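Local coordinates for allophycocyanin beta-18 subunit apoprotein (Chroococcidiopsis thermalis PCC 7203, PDB 6HRK) that binds biliverdin IX alpha covalently and serves as an artificial far-red fluorescent biliprotein, derived from a far-red induced allophycocyanin subunit, at residues Thr24-Leu29 against Met51-Met56; Gly40-Thr45 against Gly91-Pro96; Val8-Val13 against Tyr65-Gly70. The protein carries 18 engineered substitutions. One frame throughout, in Å; residues are numbered along the deposited sequence.

Contact 1: residues Thr24-Leu29 against Met51-Met56; sequences TAVSQL and MCVRDM. Engineered in segment 24-29: Gln28 (natural residue Leu). Engineered in segment 51-56: Cys52 (natural residue Tyr). With BLA (biliverdine IX alpha), chain E.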
loop_
_atom_site.group_PDB
_atom_site.type_symbol
_atom_site.label_atom_id
_atom_site.label_comp_id
_atom_site.label_asym_id
_atom_site.label_seq_id
_atom_site.Cartn_x
_atom_site.Cartn_y
_atom_site.Cartn_z
ATOM N N THR A 24 11.089 2.298 -1.447
ATOM C CA THR A 24 10.955 3.677 -1.926
ATOM C C THR A 24 9.813 4.410 -1.210
ATOM O O THR A 24 9.953 5.585 -0.857
ATOM C CB THR A 24 10.705 3.721 -3.452
ATOM O OG1 THR A 24 11.710 2.956 -4.129
ATOM C CG2 THR A 24 10.724 5.157 -3.979
ATOM N N ALA A 25 8.689 3.718 -1.012
ATOM C CA ALA A 25 7.526 4.284 -0.316
ATOM C C ALA A 25 7.776 4.556 1.170
ATOM O O ALA A 25 7.331 5.584 1.684
ATOM C CB ALA A 25 6.311 3.380 -0.479
ATOM N N VAL A 26 8.487 3.652 1.852
ATOM C CA VAL A 26 8.726 3.799 3.301
ATOM C C VAL A 26 9.733 4.926 3.548
ATOM O O VAL A 26 9.628 5.647 4.540
ATOM C CB VAL A 26 9.253 2.520 4.033
ATOM C CG1 VAL A 26 8.763 2.512 5.476
ATOM C CG2 VAL A 26 8.844 1.215 3.361
ATOM N N SER A 27 10.705 5.061 2.643
ATOM C CA SER A 27 11.705 6.129 2.711
ATOM C C SER A 27 11.062 7.522 2.680
ATOM O O SER A 27 11.389 8.374 3.511
ATOM C CB SER A 27 12.716 5.989 1.567
ATOM O OG SER A 27 13.753 6.948 1.670
ATOM N N GLN A 28 10.145 7.740 1.735
ATOM C CA GLN A 28 9.435 9.027 1.633
ATOM C C GLN A 28 8.386 9.197 2.740
ATOM O O GLN A 28 8.078 10.325 3.123
ATOM C CB GLN A 28 8.789 9.216 0.251
ATOM C CG GLN A 28 8.687 10.682 -0.156
ATOM C CD GLN A 28 7.825 10.912 -1.381
ATOM O OE1 GLN A 28 6.614 11.108 -1.273
ATOM N NE2 GLN A 28 8.449 10.917 -2.554
ATOM N N LEU A 29 7.843 8.084 3.240
ATOM C CA LEU A 29 6.921 8.103 4.385
ATOM C C LEU A 29 7.586 8.670 5.644
ATOM O O LEU A 29 6.989 9.496 6.339
ATOM C CB LEU A 29 6.376 6.694 4.668
ATOM C CG LEU A 29 5.293 6.532 5.745
ATOM C CD1 LEU A 29 3.974 7.130 5.283
ATOM C CD2 LEU A 29 5.117 5.067 6.116
ATOM N N MET A 51 8.159 -5.383 10.563
ATOM C CA MET A 51 6.704 -5.562 10.472
ATOM C C MET A 51 6.013 -4.418 9.707
ATOM O O MET A 51 4.958 -4.625 9.113
ATOM C CB MET A 51 6.084 -5.735 11.863
ATOM C CG MET A 51 6.453 -7.059 12.517
ATOM S SD MET A 51 5.657 -7.336 14.110
ATOM C CE MET A 51 6.499 -6.110 15.100
ATOM N N CYS A 52 6.618 -3.229 9.725
ATOM C CA CYS A 52 6.133 -2.074 8.960
ATOM C C CYS A 52 6.289 -2.214 7.446
ATOM O O CYS A 52 5.372 -1.849 6.703
ATOM C CB CYS A 52 6.783 -0.772 9.463
ATOM S SG CYS A 52 5.875 0.750 9.108
ATOM N N VAL A 53 7.432 -2.728 6.990
ATOM C CA VAL A 53 7.608 -3.052 5.560
ATOM C C VAL A 53 6.811 -4.298 5.157
ATOM O O VAL A 53 6.296 -4.373 4.036
ATOM C CB VAL A 53 9.096 -3.178 5.127
ATOM C CG1 VAL A 53 9.796 -1.827 5.231
ATOM C CG2 VAL A 53 9.855 -4.258 5.901
ATOM N N ARG A 54 6.704 -5.259 6.076
ATOM C CA ARG A 54 5.855 -6.443 5.900
ATOM C C ARG A 54 4.401 -6.041 5.636
ATOM O O ARG A 54 3.792 -6.509 4.673
ATOM C CB ARG A 54 5.943 -7.338 7.146
ATOM C CG ARG A 54 5.163 -8.648 7.091
ATOM C CD ARG A 54 4.829 -9.147 8.492
ATOM N NE ARG A 54 3.803 -8.327 9.134
ATOM C CZ ARG A 54 3.173 -8.625 10.273
ATOM N NH1 ARG A 54 3.438 -9.746 10.948
ATOM N NH2 ARG A 54 2.254 -7.785 10.741
ATOM N N ASP A 55 3.858 -5.176 6.493
ATOM C CA ASP A 55 2.484 -4.671 6.338
ATOM C C ASP A 55 2.262 -3.970 5.003
ATOM O O ASP A 55 1.288 -4.252 4.313
ATOM C CB ASP A 55 2.115 -3.707 7.470
ATOM C CG ASP A 55 1.808 -4.414 8.773
ATOM O OD1 ASP A 55 2.093 -5.622 8.913
ATOM O OD2 ASP A 55 1.277 -3.736 9.670
ATOM N N MET A 56 3.165 -3.060 4.651
ATOM C CA MET A 56 3.101 -2.371 3.359
ATOM C C MET A 56 3.145 -3.351 2.190
ATOM O O MET A 56 2.422 -3.174 1.207
ATOM C CB MET A 56 4.232 -1.353 3.228
ATOM C CG MET A 56 4.033 -0.130 4.099
ATOM S SD MET A 56 5.436 0.992 4.033
ATOM C CE MET A 56 5.300 1.600 2.353
HETATM C CHA BLA E . 1.213 -5.571 13.705
HETATM N NA BLA E . -0.052 -5.648 11.426
HETATM C C1A BLA E . 0.185 -6.046 12.700
HETATM C C2A BLA E . -0.787 -7.119 13.029
HETATM C C3A BLA E . -1.580 -7.305 11.908
HETATM C C4A BLA E . -1.077 -6.353 10.875
HETATM C CMA BLA E . -2.713 -8.291 11.785
HETATM C CAA BLA E . -0.886 -7.849 14.356
HETATM C CBA BLA E . -0.480 -9.318 14.257
HETATM C CGA BLA E . 0.893 -9.491 13.655
HETATM O O1A BLA E . 0.973 -9.772 12.440
HETATM O O2A BLA E . 1.893 -9.348 14.386
HETATM C CHB BLA E . -1.611 -6.133 9.470
HETATM N NB BLA E . -1.569 -8.659 8.937
HETATM C C1B BLA E . -1.856 -7.366 8.617
HETATM C C2B BLA E . -2.430 -7.292 7.331
HETATM C C3B BLA E . -2.527 -8.571 6.792
HETATM C C4B BLA E . -1.960 -9.390 7.883
HETATM C CMB BLA E . -2.865 -6.017 6.650
HETATM O OB BLA E . -1.816 -10.862 7.842
HETATM C CAB BLA E . -3.087 -8.964 5.436
HETATM C CBB BLA E . -2.629 -10.332 4.979
HETATM N NC BLA E . 1.665 -1.077 10.043
HETATM C C1C BLA E . 1.415 -0.367 8.944
HETATM C C2C BLA E . 2.347 0.806 8.906
HETATM C C3C BLA E . 3.503 0.196 9.682
HETATM C C4C BLA E . 2.817 -0.620 10.791
HETATM C CMC BLA E . 2.705 1.257 7.496
HETATM O OC BLA E . 0.611 -0.639 8.067
HETATM C CAC BLA E . 4.634 1.162 10.069
HETATM C CBC BLA E . 4.255 2.120 11.172
HETATM C CHD BLA E . 3.688 -1.774 11.267
HETATM N ND BLA E . 2.282 -3.696 12.230
HETATM C C1D BLA E . 3.227 -2.719 12.352
HETATM C C2D BLA E . 3.827 -2.805 13.708
HETATM C C3D BLA E . 3.097 -3.899 14.377
HETATM C C4D BLA E . 2.136 -4.419 13.374
HETATM C CMD BLA E . 4.914 -1.949 14.302
HETATM C CAD BLA E . 3.297 -4.407 15.785
HETATM C CBD BLA E . 2.600 -3.524 16.803
HETATM C CGD BLA E . 2.929 -4.065 18.171
HETATM O O1D BLA E . 2.028 -4.651 18.803
HETATM O O2D BLA E . 4.090 -3.911 18.612
#
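Met56 lies against Ala25 and Val26 where two helices of the globin-like phycobilisome protein fold cross. The segments belong to helices 18-32 and 46-69. Their local axes approach to 10.9 Å, with 121° between their N-to-C directions. Met56 carries much of the contact. Its CG is anti to the carbonyl carbon and the chain bends at chi3 (69°), which brings the methyl end over to helix 18-32. There CE rests on Ala25 CB at 3.5 Å. One atom earlier, Met56 SD meets Val26 CG2 at 3.5 Å, the thioether lying oblique to the valine. Val26 CG2 has a second neighbour, Val53 CG1, at 3.7 Å. Those two valines cross at about a right angle. Val53 also packs on Val22 and Lys23 of helix 18-32, while Ala25 rests on Met104 of helix 94-115.

Beyond this apolar seam, helix 46-69 forms one wall of the biliverdin pocket. The inner part of Met56 already faces the chromophore, with CG near its methyl CMC. Cys52, engineered, is modelled as covalently bonded through SG to the chromophore carbon CAC, with a bond too short to be trusted in detail. Asp55 OD2 accepts from NA of the chromophore at 2.9 Å and more weakly from NC. The other carboxylate oxygen is held by Arg54, which grips it side-on with NE and NH2 in the guanidinium plane. The salt bridge is consistent with Arg54 holding the carboxylate in place to receive the chromophore N-H groups. The same guanidinium reaches the chromophore carboxylate, NH1 and NH2 each donating to O1A at 2.9 Å.

Contact 2: residues Gly40-Thr45 against Gly91-Pro96; sequences GGCAYT and GIPLCP. Engineered in segment 40-45: Cys42 (natural residue Asn). Engineered in segment 91-96: Cys95 (natural residue Gly). With BLA (biliverdine IX alpha), chain E.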
loop_
_atom_site.group_PDB
_atom_site.type_symbol
_atom_site.label_atom_id
_atom_site.label_comp_id
_atom_site.label_asym_id
_atom_site.label_seq_id
_atom_site.Cartn_x
_atom_site.Cartn_y
_atom_site.Cartn_z
ATOM N N GLY A 40 7.836 5.487 20.325
ATOM C CA GLY A 40 6.376 5.563 20.203
ATOM C C GLY A 40 5.872 5.211 18.811
ATOM O O GLY A 40 4.790 4.638 18.669
ATOM N N GLY A 41 6.652 5.552 17.782
ATOM C CA GLY A 41 6.292 5.280 16.394
ATOM C C GLY A 41 6.328 3.812 16.006
ATOM O O GLY A 41 6.996 2.998 16.648
ATOM N N CYS A 42 5.629 3.491 14.920
ATOM C CA CYS A 42 5.466 2.105 14.467
ATOM C C CYS A 42 6.624 1.570 13.595
ATOM O O CYS A 42 6.455 0.568 12.895
ATOM C CB CYS A 42 4.120 1.957 13.744
ATOM S SG CYS A 42 3.870 3.112 12.380
ATOM N N ALA A 43 7.786 2.229 13.632
ATOM C CA ALA A 43 9.016 1.678 13.052
ATOM C C ALA A 43 10.286 2.117 13.806
ATOM O O ALA A 43 11.351 2.251 13.199
ATOM C CB ALA A 43 9.107 2.059 11.579
ATOM N N TYR A 44 10.177 2.314 15.125
ATOM C CA TYR A 44 11.319 2.751 15.944
ATOM C C TYR A 44 12.401 1.674 15.997
ATOM O O TYR A 44 13.539 1.905 15.583
ATOM C CB TYR A 44 10.883 3.122 17.372
ATOM C CG TYR A 44 12.048 3.506 18.272
ATOM C CD1 TYR A 44 12.913 4.538 17.913
ATOM C CD2 TYR A 44 12.299 2.827 19.469
ATOM C CE1 TYR A 44 13.990 4.893 18.712
ATOM C CE2 TYR A 44 13.375 3.176 20.280
ATOM C CZ TYR A 44 14.218 4.209 19.897
ATOM O OH TYR A 44 15.285 4.570 20.687
ATOM N N THR A 45 12.031 0.501 16.501
ATOM C CA THR A 45 12.942 -0.641 16.578
ATOM C C THR A 45 13.033 -1.346 15.224
ATOM O O THR A 45 12.258 -1.053 14.309
ATOM C CB THR A 45 12.473 -1.659 17.636
ATOM O OG1 THR A 45 11.176 -2.156 17.286
ATOM C CG2 THR A 45 12.405 -1.009 19.009
ATOM N N GLY A 91 -1.790 1.188 18.529
ATOM C CA GLY A 91 -1.153 2.498 18.403
ATOM C C GLY A 91 -0.416 2.718 17.092
ATOM O O GLY A 91 0.525 3.514 17.035
ATOM N N ILE A 92 -0.836 2.010 16.042
ATOM C CA ILE A 92 -0.367 2.270 14.685
ATOM C C ILE A 92 -1.306 3.340 14.122
ATOM O O ILE A 92 -2.501 3.072 13.970
ATOM C CB ILE A 92 -0.407 1.002 13.804
ATOM C CG1 ILE A 92 0.512 -0.083 14.386
ATOM C CG2 ILE A 92 0.009 1.329 12.372
ATOM C CD1 ILE A 92 0.243 -1.477 13.858
ATOM N N PRO A 93 -0.788 4.556 13.830
ATOM C CA PRO A 93 -1.693 5.606 13.355
ATOM C C PRO A 93 -2.212 5.348 11.934
ATOM O O PRO A 93 -1.467 4.870 11.076
ATOM C CB PRO A 93 -0.836 6.885 13.422
ATOM C CG PRO A 93 0.427 6.511 14.116
ATOM C CD PRO A 93 0.600 5.043 13.908
ATOM N N LEU A 94 -3.481 5.682 11.707
ATOM C CA LEU A 94 -4.191 5.320 10.472
ATOM C C LEU A 94 -3.863 6.211 9.268
ATOM O O LEU A 94 -3.861 5.724 8.134
ATOM C CB LEU A 94 -5.712 5.302 10.707
ATOM C CG LEU A 94 -6.346 4.025 11.286
ATOM C CD1 LEU A 94 -5.504 3.367 12.371
ATOM C CD2 LEU A 94 -7.738 4.342 11.819
ATOM N N CYS A 95 -3.601 7.498 9.506
ATOM C CA CYS A 95 -3.306 8.444 8.418
ATOM C C CYS A 95 -1.967 8.153 7.715
ATOM O O CYS A 95 -1.918 8.169 6.483
ATOM C CB CYS A 95 -3.390 9.908 8.897
ATOM S SG CYS A 95 -3.718 11.106 7.579
ATOM N N PRO A 96 -0.883 7.886 8.482
ATOM C CA PRO A 96 0.376 7.422 7.867
ATOM C C PRO A 96 0.255 6.086 7.130
ATOM O O PRO A 96 0.867 5.921 6.077
ATOM C CB PRO A 96 1.328 7.276 9.059
ATOM C CG PRO A 96 0.777 8.175 10.101
ATOM C CD PRO A 96 -0.709 8.147 9.922
HETATM C CHA BLA E . 1.213 -5.571 13.705
HETATM N NA BLA E . -0.052 -5.648 11.426
HETATM C C1A BLA E . 0.185 -6.046 12.700
HETATM C C2A BLA E . -0.787 -7.119 13.029
HETATM C C3A BLA E . -1.580 -7.305 11.908
HETATM C C4A BLA E . -1.077 -6.353 10.875
HETATM C CMA BLA E . -2.713 -8.291 11.785
HETATM C CAA BLA E . -0.886 -7.849 14.356
HETATM C CBA BLA E . -0.480 -9.318 14.257
HETATM C CGA BLA E . 0.893 -9.491 13.655
HETATM O O1A BLA E . 0.973 -9.772 12.440
HETATM O O2A BLA E . 1.893 -9.348 14.386
HETATM C CHB BLA E . -1.611 -6.133 9.470
HETATM N NB BLA E . -1.569 -8.659 8.937
HETATM C C1B BLA E . -1.856 -7.366 8.617
HETATM C C2B BLA E . -2.430 -7.292 7.331
HETATM C C3B BLA E . -2.527 -8.571 6.792
HETATM C C4B BLA E . -1.960 -9.390 7.883
HETATM C CMB BLA E . -2.865 -6.017 6.650
HETATM O OB BLA E . -1.816 -10.862 7.842
HETATM C CAB BLA E . -3.087 -8.964 5.436
HETATM C CBB BLA E . -2.629 -10.332 4.979
HETATM N NC BLA E . 1.665 -1.077 10.043
HETATM C C1C BLA E . 1.415 -0.367 8.944
HETATM C C2C BLA E . 2.347 0.806 8.906
HETATM C C3C BLA E . 3.503 0.196 9.682
HETATM C C4C BLA E . 2.817 -0.620 10.791
HETATM C CMC BLA E . 2.705 1.257 7.496
HETATM O OC BLA E . 0.611 -0.639 8.067
HETATM C CAC BLA E . 4.634 1.162 10.069
HETATM C CBC BLA E . 4.255 2.120 11.172
HETATM C CHD BLA E . 3.688 -1.774 11.267
HETATM N ND BLA E . 2.282 -3.696 12.230
HETATM C C1D BLA E . 3.227 -2.719 12.352
HETATM C C2D BLA E . 3.827 -2.805 13.708
HETATM C C3D BLA E . 3.097 -3.899 14.377
HETATM C C4D BLA E . 2.136 -4.419 13.374
HETATM C CMD BLA E . 4.914 -1.949 14.302
HETATM C CAD BLA E . 3.297 -4.407 15.785
HETATM C CBD BLA E . 2.600 -3.524 16.803
HETATM C CGD BLA E . 2.929 -4.065 18.171
HETATM O O1D BLA E . 2.028 -4.651 18.803
HETATM O O2D BLA E . 4.090 -3.911 18.612
#
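Ile92 packs against Cys42 and the bound biliverdin at once. From its CB the side chain forks. CG2, anti to the backbone N, goes to the chromophore and lies 3.7 Å from its nitrogen NC, beside carbon C4C. The other branch, CG1, first passes Cys42, with Ile92 CG1 4.2 Å from Cys42 CB. The chain then runs on, extended at chi2 (163°), to its tip. There Ile92 CD1 stands 3.4 Å from the chromophore nitrogen ND and close to C4D of the same pyrrole ring. The two methyls therefore touch neighbouring rings of the tetrapyrrole, joined by the methine carbon CHD. Phe87 of helix 77-90 also packs on Ile92.

The contact joins two loops at the chromophore end of the globin-like fold. One links helices 18-32 and 46-69. The other turns from helix 77-90 into helix 94-115. Gly91 leaves helix 77-90 with a positive phi of 75°, and Pro93 is the N-cap of helix 94-115. Thr45 is likewise an N-cap, its OG1 hydrogen-bonded to Arg48 N at the start of helix 46-69.

Replacing Ile92 by an alanine would probably leave Cys42 CB and the two chromophore rings that hold NC and ND without the carbons that pack on them, and the ring with ND freer to turn about the methine CHD.

Cys42 is engineered. Its SG is modelled as bonded covalently to the chromophore carbon CBC, although the bond length is doubtful. On the protein side, Cys42 SG lies 4.1 Å from Pro93 CD.

Contact 3: residues Val8-Val13 against Tyr65-Gly70; sequences VQVAGV and YAIVAG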
loop_
_atom_site.group_PDB
_atom_site.type_symbol
_atom_site.label_atom_id
_atom_site.label_comp_id
_atom_site.label_asym_id
_atom_site.label_seq_id
_atom_site.Cartn_x
_atom_site.Cartn_y
_atom_site.Cartn_z
ATOM N N VAL A 8 -2.944 -7.949 -16.114
ATOM C CA VAL A 8 -1.854 -8.918 -15.949
ATOM C C VAL A 8 -0.487 -8.233 -16.099
ATOM O O VAL A 8 0.435 -8.509 -15.324
ATOM C CB VAL A 8 -2.001 -10.097 -16.949
ATOM C CG1 VAL A 8 -0.729 -10.926 -17.049
ATOM C CG2 VAL A 8 -3.171 -10.985 -16.545
ATOM N N GLN A 9 -0.364 -7.358 -17.097
ATOM C CA GLN A 9 0.869 -6.590 -17.329
ATOM C C GLN A 9 1.238 -5.685 -16.146
ATOM O O GLN A 9 2.419 -5.532 -15.830
ATOM C CB GLN A 9 0.746 -5.750 -18.605
ATOM N N VAL A 10 0.228 -5.100 -15.500
ATOM C CA VAL A 10 0.429 -4.256 -14.315
ATOM C C VAL A 10 0.984 -5.058 -13.138
ATOM O O VAL A 10 1.973 -4.656 -12.528
ATOM C CB VAL A 10 -0.880 -3.539 -13.892
ATOM C CG1 VAL A 10 -0.766 -2.945 -12.488
ATOM C CG2 VAL A 10 -1.241 -2.453 -14.901
ATOM N N ALA A 11 0.334 -6.174 -12.814
ATOM C CA ALA A 11 0.769 -7.028 -11.700
ATOM C C ALA A 11 2.153 -7.637 -11.934
ATOM O O ALA A 11 2.871 -7.921 -10.974
ATOM C CB ALA A 11 -0.254 -8.119 -11.424
ATOM N N GLY A 12 2.514 -7.842 -13.201
ATOM C CA GLY A 12 3.873 -8.232 -13.576
ATOM C C GLY A 12 4.903 -7.188 -13.175
ATOM O O GLY A 12 5.951 -7.530 -12.622
ATOM N N VAL A 13 4.591 -5.919 -13.439
ATOM C CA VAL A 13 5.465 -4.794 -13.083
ATOM C C VAL A 13 5.554 -4.626 -11.560
ATOM O O VAL A 13 6.640 -4.381 -11.029
ATOM C CB VAL A 13 5.005 -3.468 -13.744
ATOM C CG1 VAL A 13 5.827 -2.278 -13.253
ATOM C CG2 VAL A 13 5.088 -3.563 -15.265
ATOM N N TYR A 65 -3.377 -8.262 -6.702
ATOM C CA TYR A 65 -4.435 -9.268 -6.860
ATOM C C TYR A 65 -5.784 -8.630 -7.200
ATOM O O TYR A 65 -6.494 -9.119 -8.075
ATOM C CB TYR A 65 -4.557 -10.128 -5.588
ATOM C CG TYR A 65 -5.778 -11.022 -5.540
ATOM C CD1 TYR A 65 -6.071 -11.897 -6.587
ATOM C CD2 TYR A 65 -6.643 -10.995 -4.444
ATOM C CE1 TYR A 65 -7.195 -12.713 -6.545
ATOM C CE2 TYR A 65 -7.765 -11.810 -4.392
ATOM C CZ TYR A 65 -8.038 -12.665 -5.442
ATOM O OH TYR A 65 -9.147 -13.471 -5.386
ATOM N N ALA A 66 -6.124 -7.544 -6.506
ATOM C CA ALA A 66 -7.368 -6.816 -6.754
ATOM C C ALA A 66 -7.480 -6.311 -8.196
ATOM O O ALA A 66 -8.552 -6.396 -8.797
ATOM C CB ALA A 66 -7.507 -5.660 -5.778
ATOM N N ILE A 67 -6.374 -5.801 -8.743
ATOM C CA ILE A 67 -6.328 -5.336 -10.140
ATOM C C ILE A 67 -6.427 -6.513 -11.120
ATOM O O ILE A 67 -7.129 -6.414 -12.123
ATOM C CB ILE A 67 -5.056 -4.496 -10.433
ATOM C CG1 ILE A 67 -5.072 -3.193 -9.619
ATOM C CG2 ILE A 67 -4.939 -4.156 -11.919
ATOM C CD1 ILE A 67 -3.696 -2.608 -9.365
ATOM N N VAL A 68 -5.726 -7.609 -10.830
ATOM C CA VAL A 68 -5.790 -8.826 -11.658
ATOM C C VAL A 68 -7.172 -9.479 -11.592
ATOM O O VAL A 68 -7.692 -9.932 -12.612
ATOM C CB VAL A 68 -4.691 -9.847 -11.262
ATOM C CG1 VAL A 68 -4.907 -11.208 -11.926
ATOM C CG2 VAL A 68 -3.320 -9.305 -11.636
ATOM N N ALA A 69 -7.760 -9.518 -10.397
ATOM C CA ALA A 69 -9.062 -10.157 -10.186
ATOM C C ALA A 69 -10.244 -9.420 -10.833
ATOM O O ALA A 69 -11.303 -10.018 -11.021
ATOM C CB ALA A 69 -9.319 -10.347 -8.699
ATOM N N GLY A 70 -10.066 -8.135 -11.156
ATOM C CA GLY A 70 -11.106 -7.321 -11.792
ATOM C C GLY A 70 -11.530 -6.097 -10.993
ATOM O O GLY A 70 -12.196 -5.210 -11.533
#
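Val10 and Ala11 meet Ile67 and Val68 through aliphatic carbons alone; no ring, amide or guanidinium group offers a face or an edge across this contact. It is a helix-to-helix contact of the globin-like phycobilisome protein fold. Helix 4-16, near the N-terminus, packs there against the last turns of helix 46-69. Two pairs carry it. On the buried side Val10 points toward the other helix, and its CG1 comes within 4.3 Å of Ile67 CD1. On the more exposed side Ala11 points toward the other helix and meets Val68.

Other parts of the chain close over the inner pair. Val10 also packs on Leu112 of helix 94-115 and on Val123. Ile67 rests on Phe122 and on Pro126, which belongs to helix 125-134. The apolar layer thus runs on from this contact into the C-terminal part of the protein. A polar tie lies beside it: the carbonyl O of Ile67 accepts from NH1 of Arg7, on helix 4-16.

Gly70 has a positive phi of 120°, where a CB would be jammed against the preceding carbonyl oxygen. In the outer pair the torsion of Val68 decides which methyl does the touching. CG1 is anti to the backbone N (chi1 169°) and CG2 is anti to the carbonyl carbon. It is Val68 CG2 that meets Ala11 CB, at 3.3 Å.

Contacts 1 and 2 share the biliverdin pocket. Their centres are 11 Å apart, and each supplies one engineered cysteine to the chromophore. They also touch directly: Leu29 CD1 lies 3.4 Å from Pro96 O, and Cys52 CB lies 3.7 Å from Cys42 O. Their segments alternate along the chain. Contact 3 lies on the opposite side of the chain's centre, with its own centre 21 Å from that of contact 1 and 29 Å from that of contact 2. It has no part in the pocket, but helix 46-69 runs from contact 1 to contact 3.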